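Local coordinates for putative major capsid protein (Cafeteriavirus-dependent mavirus, PDB 6G44), which probably forms the capsid shell of the virophage mavirus, as a trimeric double jelly-roll major capsid protein, at residues C[55-61]-C[230-236]; C[325-331]-C[444-450]. All blocks are in the same frame, centred on the assembly; numbering follows the deposited sequence.

Contact 1 (C[55-61]-C[230-236]); sequences GIGQITF and VILDGQF
Strands 58-61 and 230-235 pair antiparallel within an extensive antiparallel sheet, joining parts of the chain 169 residues apart at their closest ends; their short axes run 4.7 Å apart. F61 N points almost straight at V230 O (2.8 Å, N-H...O angle 177°), and V230 N returns a bond to F61 O. The pair I59 and L232 is bonded in both directions too, L232 N approaching I59 O nearly along the C=O axis. Farther on the pairing slackens: G57 N binds G234 O, but the return bond from G234 N to G57 O is weak, its N-H...O angle only 130°. F236 N still reaches G55 O, from well above the carbonyl plane, beyond the corner that the chain turns at G57. The chain is a double jelly-roll, and this pairing belongs to what is probably its N-terminal one; backbone bonding continues on the two sides, from T60 to V48 and from 230-235 to strand 110-114. One face of the ladder is apolar and turned inward. I59 sends CD1 to F236 CE1 at 3.9 Å, meeting that ring obliquely, while G234, having no side chain, leaves room for the same methyl over its CA. The F61 ring meets L232 CD1 and V230 O with its edge, and strands 74-84 and 258-273 supply L75, I266 and M268 to this layer. The opposite face is mixed and more exposed. I231 lies alongside both Q58 and T60, its CG2 3.7 Å from Q58 NE2 and 3.8 Å from T60 OG1. The Q235 chain bends at chi2 (-68°), bringing its amide back along its own strand, where NE2 donates to D233 OD1 on the syn side at 3.2 Å.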
loop_
_atom_site.group_PDB
_atom_site.type_symbol
_atom_site.label_atom_id
_atom_site.label_comp_id
_atom_site.label_asym_id
_atom_site.label_seq_id
_atom_site.Cartn_x
_atom_site.Cartn_y
_atom_site.Cartn_z
ATOM N N GLY C 55 37.039 -2.052 -3.089
ATOM C CA GLY C 55 35.870 -2.344 -3.925
ATOM C C GLY C 55 35.994 -2.143 -5.422
ATOM O O GLY C 55 35.024 -2.387 -6.179
ATOM N N ILE C 56 37.182 -1.729 -5.905
ATOM C CA ILE C 56 37.372 -1.463 -7.341
ATOM C C ILE C 56 38.269 -2.480 -8.053
ATOM O O ILE C 56 39.493 -2.493 -7.863
ATOM C CB ILE C 56 37.928 -0.047 -7.636
ATOM C CG1 ILE C 56 37.015 1.044 -7.061
ATOM C CG2 ILE C 56 38.062 0.147 -9.144
ATOM C CD1 ILE C 56 37.622 2.421 -7.116
ATOM N N GLY C 57 37.654 -3.280 -8.911
ATOM C CA GLY C 57 38.362 -4.217 -9.776
ATOM C C GLY C 57 37.549 -5.427 -10.113
ATOM O O GLY C 57 36.439 -5.611 -9.601
ATOM N N GLN C 58 38.098 -6.266 -10.977
ATOM C CA GLN C 58 37.380 -7.481 -11.372
ATOM C C GLN C 58 37.236 -8.448 -10.194
ATOM O O GLN C 58 38.176 -8.662 -9.427
ATOM C CB GLN C 58 38.071 -8.165 -12.542
ATOM C CG GLN C 58 37.214 -9.245 -13.210
ATOM C CD GLN C 58 37.959 -10.016 -14.268
ATOM O OE1 GLN C 58 38.813 -10.820 -13.940
ATOM N NE2 GLN C 58 37.611 -9.804 -15.528
ATOM N N ILE C 59 36.032 -9.025 -10.041
ATOM C CA ILE C 59 35.727 -9.998 -9.006
ATOM C C ILE C 59 35.092 -11.189 -9.693
ATOM O O ILE C 59 34.205 -11.010 -10.493
ATOM C CB ILE C 59 34.730 -9.405 -7.979
ATOM C CG1 ILE C 59 35.355 -8.199 -7.250
ATOM C CG2 ILE C 59 34.277 -10.483 -6.983
ATOM C CD1 ILE C 59 34.315 -7.204 -6.719
ATOM N N THR C 60 35.606 -12.394 -9.431
ATOM C CA THR C 60 35.126 -13.602 -10.070
ATOM C C THR C 60 34.717 -14.642 -9.051
ATOM O O THR C 60 35.472 -14.985 -8.125
ATOM C CB THR C 60 36.209 -14.197 -10.992
ATOM O OG1 THR C 60 36.456 -13.281 -12.057
ATOM C CG2 THR C 60 35.745 -15.537 -11.573
ATOM N N PHE C 61 33.497 -15.152 -9.244
ATOM C CA PHE C 61 33.029 -16.343 -8.544
ATOM C C PHE C 61 33.080 -17.506 -9.518
ATOM O O PHE C 61 32.651 -17.391 -10.670
ATOM C CB PHE C 61 31.595 -16.153 -8.004
ATOM C CG PHE C 61 31.467 -15.001 -7.066
ATOM C CD1 PHE C 61 31.781 -15.121 -5.732
ATOM C CD2 PHE C 61 31.093 -13.753 -7.553
ATOM C CE1 PHE C 61 31.711 -14.043 -4.886
ATOM C CE2 PHE C 61 31.025 -12.673 -6.712
ATOM C CZ PHE C 61 31.330 -12.815 -5.374
ATOM N N VAL C 230 30.584 -16.213 -12.284
ATOM C CA VAL C 230 29.956 -14.882 -12.249
ATOM C C VAL C 230 31.130 -13.921 -12.159
ATOM O O VAL C 230 31.830 -13.886 -11.145
ATOM C CB VAL C 230 28.978 -14.729 -11.081
ATOM C CG1 VAL C 230 28.461 -13.297 -10.966
ATOM C CG2 VAL C 230 27.812 -15.710 -11.251
ATOM N N ILE C 231 31.306 -13.145 -13.224
ATOM C CA ILE C 231 32.459 -12.242 -13.360
ATOM C C ILE C 231 31.948 -10.806 -13.354
ATOM O O ILE C 231 31.154 -10.428 -14.235
ATOM C CB ILE C 231 33.230 -12.539 -14.650
ATOM C CG1 ILE C 231 33.677 -14.005 -14.691
ATOM C CG2 ILE C 231 34.460 -11.632 -14.780
ATOM C CD1 ILE C 231 33.839 -14.542 -16.101
ATOM N N LEU C 232 32.409 -10.033 -12.375
ATOM C CA LEU C 232 31.898 -8.649 -12.167
ATOM C C LEU C 232 33.000 -7.629 -12.410
ATOM O O LEU C 232 34.130 -7.790 -11.938
ATOM C CB LEU C 232 31.412 -8.476 -10.743
ATOM C CG LEU C 232 30.430 -9.523 -10.223
ATOM C CD1 LEU C 232 30.132 -9.275 -8.751
ATOM C CD2 LEU C 232 29.165 -9.524 -11.049
ATOM N N ASP C 233 32.647 -6.551 -13.116
ATOM C CA ASP C 233 33.487 -5.340 -13.126
ATOM C C ASP C 233 33.132 -4.600 -11.836
ATOM O O ASP C 233 32.120 -3.873 -11.801
ATOM C CB ASP C 233 33.204 -4.508 -14.372
ATOM C CG ASP C 233 33.875 -3.139 -14.373
ATOM O OD1 ASP C 233 34.765 -2.874 -13.572
ATOM O OD2 ASP C 233 33.450 -2.347 -15.252
ATOM N N GLY C 234 33.877 -4.832 -10.779
ATOM C CA GLY C 234 33.579 -4.256 -9.471
ATOM C C GLY C 234 33.879 -2.771 -9.402
ATOM O O GLY C 234 35.023 -2.353 -9.588
ATOM N N GLN C 235 32.847 -1.952 -9.200
ATOM C CA GLN C 235 32.995 -0.514 -9.022
ATOM C C GLN C 235 32.262 -0.087 -7.755
ATOM O O GLN C 235 31.435 0.843 -7.799
ATOM C CB GLN C 235 32.505 0.256 -10.251
ATOM C CG GLN C 235 33.273 -0.022 -11.521
ATOM C CD GLN C 235 34.692 0.516 -11.466
ATOM O OE1 GLN C 235 34.979 1.510 -10.784
ATOM N NE2 GLN C 235 35.602 -0.173 -12.154
ATOM N N PHE C 236 32.565 -0.756 -6.657
ATOM C CA PHE C 236 31.961 -0.542 -5.309
ATOM C C PHE C 236 32.695 0.615 -4.650
ATOM O O PHE C 236 33.410 0.449 -3.648
ATOM C CB PHE C 236 32.015 -1.800 -4.475
ATOM C CG PHE C 236 31.270 -2.941 -5.086
ATOM C CD1 PHE C 236 31.867 -3.840 -5.967
ATOM C CD2 PHE C 236 29.914 -3.123 -4.794
ATOM C CE1 PHE C 236 31.171 -4.886 -6.514
ATOM C CE2 PHE C 236 29.220 -4.177 -5.363
ATOM C CZ PHE C 236 29.831 -5.061 -6.201
#

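Contact 2 (C[325-331]-C[444-450]); sequences SMAMNNV and ANKSINM
S325 touches the partner strand through OG, 3.7 Å from N449 CB, just ahead of a short antiparallel ladder. M326 and M450 exchange backbone bonds, and the bent thioether of M326 carries CE to within 4.0 Å of M450 CG. A327, on the outer face with N449, forms a non-hydrogen-bonded pair. M328 bonds in both directions with I448, and its CE turns inward to touch M450 CB at 3.5 Å and I448 CD1 at 3.9 Å. This is the edge pairing of strands 319-328 and 448-457 in a four-stranded sheet of what is probably the C-terminal jelly-roll; F335 of strand 334-341 packs on M328 and M450 from within. At N329 the regular ladder ends, and between the diverging chains a water lies 2.8 Å from N329 O and also within bonding distance of N445 O, and of S447 OG in one of its conformers. N330 places CB against A444 O, and its OD1 is held by R476; its backbone O is buried without a partner. V331 N recovers a bond to A444 O beside the inverse gamma turn centred on N445. With CG2 anti to its carbonyl carbon, V331 brings that methyl between A444 CB and I448 CG2.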
loop_
_atom_site.group_PDB
_atom_site.type_symbol
_atom_site.label_atom_id
_atom_site.label_comp_id
_atom_site.label_asym_id
_atom_site.label_seq_id
_atom_site.Cartn_x
_atom_site.Cartn_y
_atom_site.Cartn_z
ATOM N N SER C 325 19.687 8.179 -36.968
ATOM C CA SER C 325 18.790 7.073 -37.285
ATOM C C SER C 325 19.332 5.805 -36.654
ATOM O O SER C 325 20.528 5.534 -36.729
ATOM C CB SER C 325 18.606 6.917 -38.812
ATOM O OG SER C 325 17.671 5.901 -39.116
ATOM N N MET C 326 18.460 5.075 -35.967
ATOM C CA MET C 326 18.802 3.827 -35.303
ATOM C C MET C 326 18.211 2.671 -36.096
ATOM O O MET C 326 16.977 2.547 -36.219
ATOM C CB MET C 326 18.248 3.822 -33.867
ATOM C CG MET C 326 18.849 4.919 -33.006
ATOM S SD MET C 326 18.063 5.052 -31.380
ATOM C CE MET C 326 16.494 5.823 -31.762
ATOM N N ALA C 327 19.101 1.824 -36.632
ATOM C CA ALA C 327 18.734 0.685 -37.460
ATOM C C ALA C 327 18.526 -0.521 -36.565
ATOM O O ALA C 327 19.418 -0.876 -35.806
ATOM C CB ALA C 327 19.860 0.403 -38.467
ATOM N N MET C 328 17.345 -1.130 -36.636
ATOM C CA MET C 328 17.037 -2.326 -35.862
ATOM C C MET C 328 16.620 -3.444 -36.799
ATOM O O MET C 328 15.871 -3.208 -37.725
ATOM C CB MET C 328 15.927 -2.023 -34.857
ATOM C CG MET C 328 16.446 -1.137 -33.735
ATOM S SD MET C 328 15.159 -0.516 -32.626
ATOM C CE MET C 328 14.659 0.940 -33.481
ATOM N N ASN C 329 17.070 -4.664 -36.525
ATOM C CA ASN C 329 16.724 -5.812 -37.395
ATOM C C ASN C 329 15.382 -6.488 -37.057
ATOM O O ASN C 329 14.934 -7.400 -37.765
ATOM C CB ASN C 329 17.836 -6.864 -37.352
ATOM C CG ASN C 329 19.158 -6.336 -37.875
ATOM O OD1 ASN C 329 19.193 -5.617 -38.872
ATOM N ND2 ASN C 329 20.249 -6.716 -37.227
ATOM N N ASN C 330 14.744 -6.050 -35.965
ATOM C CA ASN C 330 13.497 -6.625 -35.480
ATOM C C ASN C 330 12.869 -5.551 -34.565
ATOM O O ASN C 330 13.536 -4.565 -34.251
ATOM C CB ASN C 330 13.774 -7.944 -34.751
ATOM C CG ASN C 330 14.765 -7.782 -33.628
ATOM O OD1 ASN C 330 14.434 -7.203 -32.586
ATOM N ND2 ASN C 330 15.995 -8.272 -33.828
ATOM N N VAL C 331 11.636 -5.781 -34.144
ATOM C CA VAL C 331 10.848 -4.762 -33.430
ATOM C C VAL C 331 10.832 -5.086 -31.923
ATOM O O VAL C 331 10.256 -6.095 -31.530
ATOM C CB VAL C 331 9.421 -4.698 -33.991
ATOM C CG1 VAL C 331 8.614 -3.610 -33.278
ATOM C CG2 VAL C 331 9.437 -4.434 -35.501
ATOM N N ALA C 444 8.250 -8.821 -34.050
ATOM C CA ALA C 444 8.287 -9.062 -35.501
ATOM C C ALA C 444 9.729 -9.050 -35.978
ATOM O O ALA C 444 10.514 -8.174 -35.610
ATOM C CB ALA C 444 7.512 -8.001 -36.241
ATOM N N ASN C 445 10.062 -10.000 -36.856
ATOM C CA ASN C 445 11.386 -10.007 -37.488
ATOM C C ASN C 445 11.434 -9.065 -38.695
ATOM O O ASN C 445 11.858 -9.430 -39.790
ATOM C CB ASN C 445 11.785 -11.427 -37.891
ATOM C CG ASN C 445 13.239 -11.513 -38.298
ATOM O OD1 ASN C 445 14.048 -10.658 -37.939
ATOM N ND2 ASN C 445 13.576 -12.544 -39.069
ATOM N N LYS C 446 11.011 -7.830 -38.493
ATOM C CA LYS C 446 10.932 -6.834 -39.539
ATOM C C LYS C 446 11.945 -5.762 -39.177
ATOM O O LYS C 446 11.945 -5.274 -38.032
ATOM C CB LYS C 446 9.540 -6.222 -39.588
ATOM C CG LYS C 446 9.415 -5.104 -40.609
ATOM C CD LYS C 446 8.065 -4.415 -40.611
ATOM C CE LYS C 446 8.149 -3.119 -41.391
ATOM N NZ LYS C 446 8.550 -3.347 -42.822
ATOM N N SER C 447 12.794 -5.380 -40.134
ATOM C CA SER C 447 13.775 -4.330 -39.912
ATOM C C SER C 447 13.072 -2.969 -39.894
ATOM O O SER C 447 12.173 -2.713 -40.710
ATOM C CB SER C 447 14.862 -4.350 -41.001
ATOM O OG SER C 447 15.569 -5.583 -40.990
ATOM N N ILE C 448 13.461 -2.118 -38.957
ATOM C CA ILE C 448 12.934 -0.759 -38.851
ATOM C C ILE C 448 14.055 0.232 -38.611
ATOM O O ILE C 448 15.143 -0.123 -38.148
ATOM C CB ILE C 448 11.868 -0.614 -37.727
ATOM C CG1 ILE C 448 12.445 -1.003 -36.348
ATOM C CG2 ILE C 448 10.637 -1.424 -38.096
ATOM C CD1 ILE C 448 11.515 -0.662 -35.190
ATOM N N ASN C 449 13.778 1.490 -38.939
ATOM C CA ASN C 449 14.663 2.594 -38.581
ATOM C C ASN C 449 13.888 3.572 -37.716
ATOM O O ASN C 449 12.758 3.895 -38.038
ATOM C CB ASN C 449 15.183 3.302 -39.828
ATOM C CG ASN C 449 15.973 2.372 -40.738
ATOM O OD1 ASN C 449 16.914 1.717 -40.305
ATOM N ND2 ASN C 449 15.583 2.314 -41.998
ATOM N N MET C 450 14.475 3.975 -36.589
ATOM C CA MET C 450 13.845 4.912 -35.656
ATOM C C MET C 450 14.748 6.119 -35.403
ATOM O O MET C 450 15.952 5.991 -35.282
ATOM C CB MET C 450 13.539 4.199 -34.331
ATOM C CG MET C 450 12.858 5.089 -33.285
ATOM S SD MET C 450 12.602 4.299 -31.664
ATOM C CE MET C 450 11.113 3.438 -32.032
HETATM O O HOH W 1 14.913 -8.378 -40.379
#

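Overall arrangement
Contacts 1 and 2 do not touch, their centres lying 34 Å apart with about 23 Å between nearest atoms. Each joins two antiparallel strands, but probably in different jelly-rolls of the pair and with no elements in common. Both are partly buried; contact 2 lies farther from the chain centre (about 25 against 20 Å between centres), with five exposed touching residues against two. In contact 1 the interior is built from aromatic and branched aliphatic side chains, whereas in contact 2 methionines, with I448 and V331, make up much of it. Backbone pairing runs the length of 55-61 and 230-236 but is interrupted in 325-331 and 444-450, near a water and a turn. Neither meets another subunit.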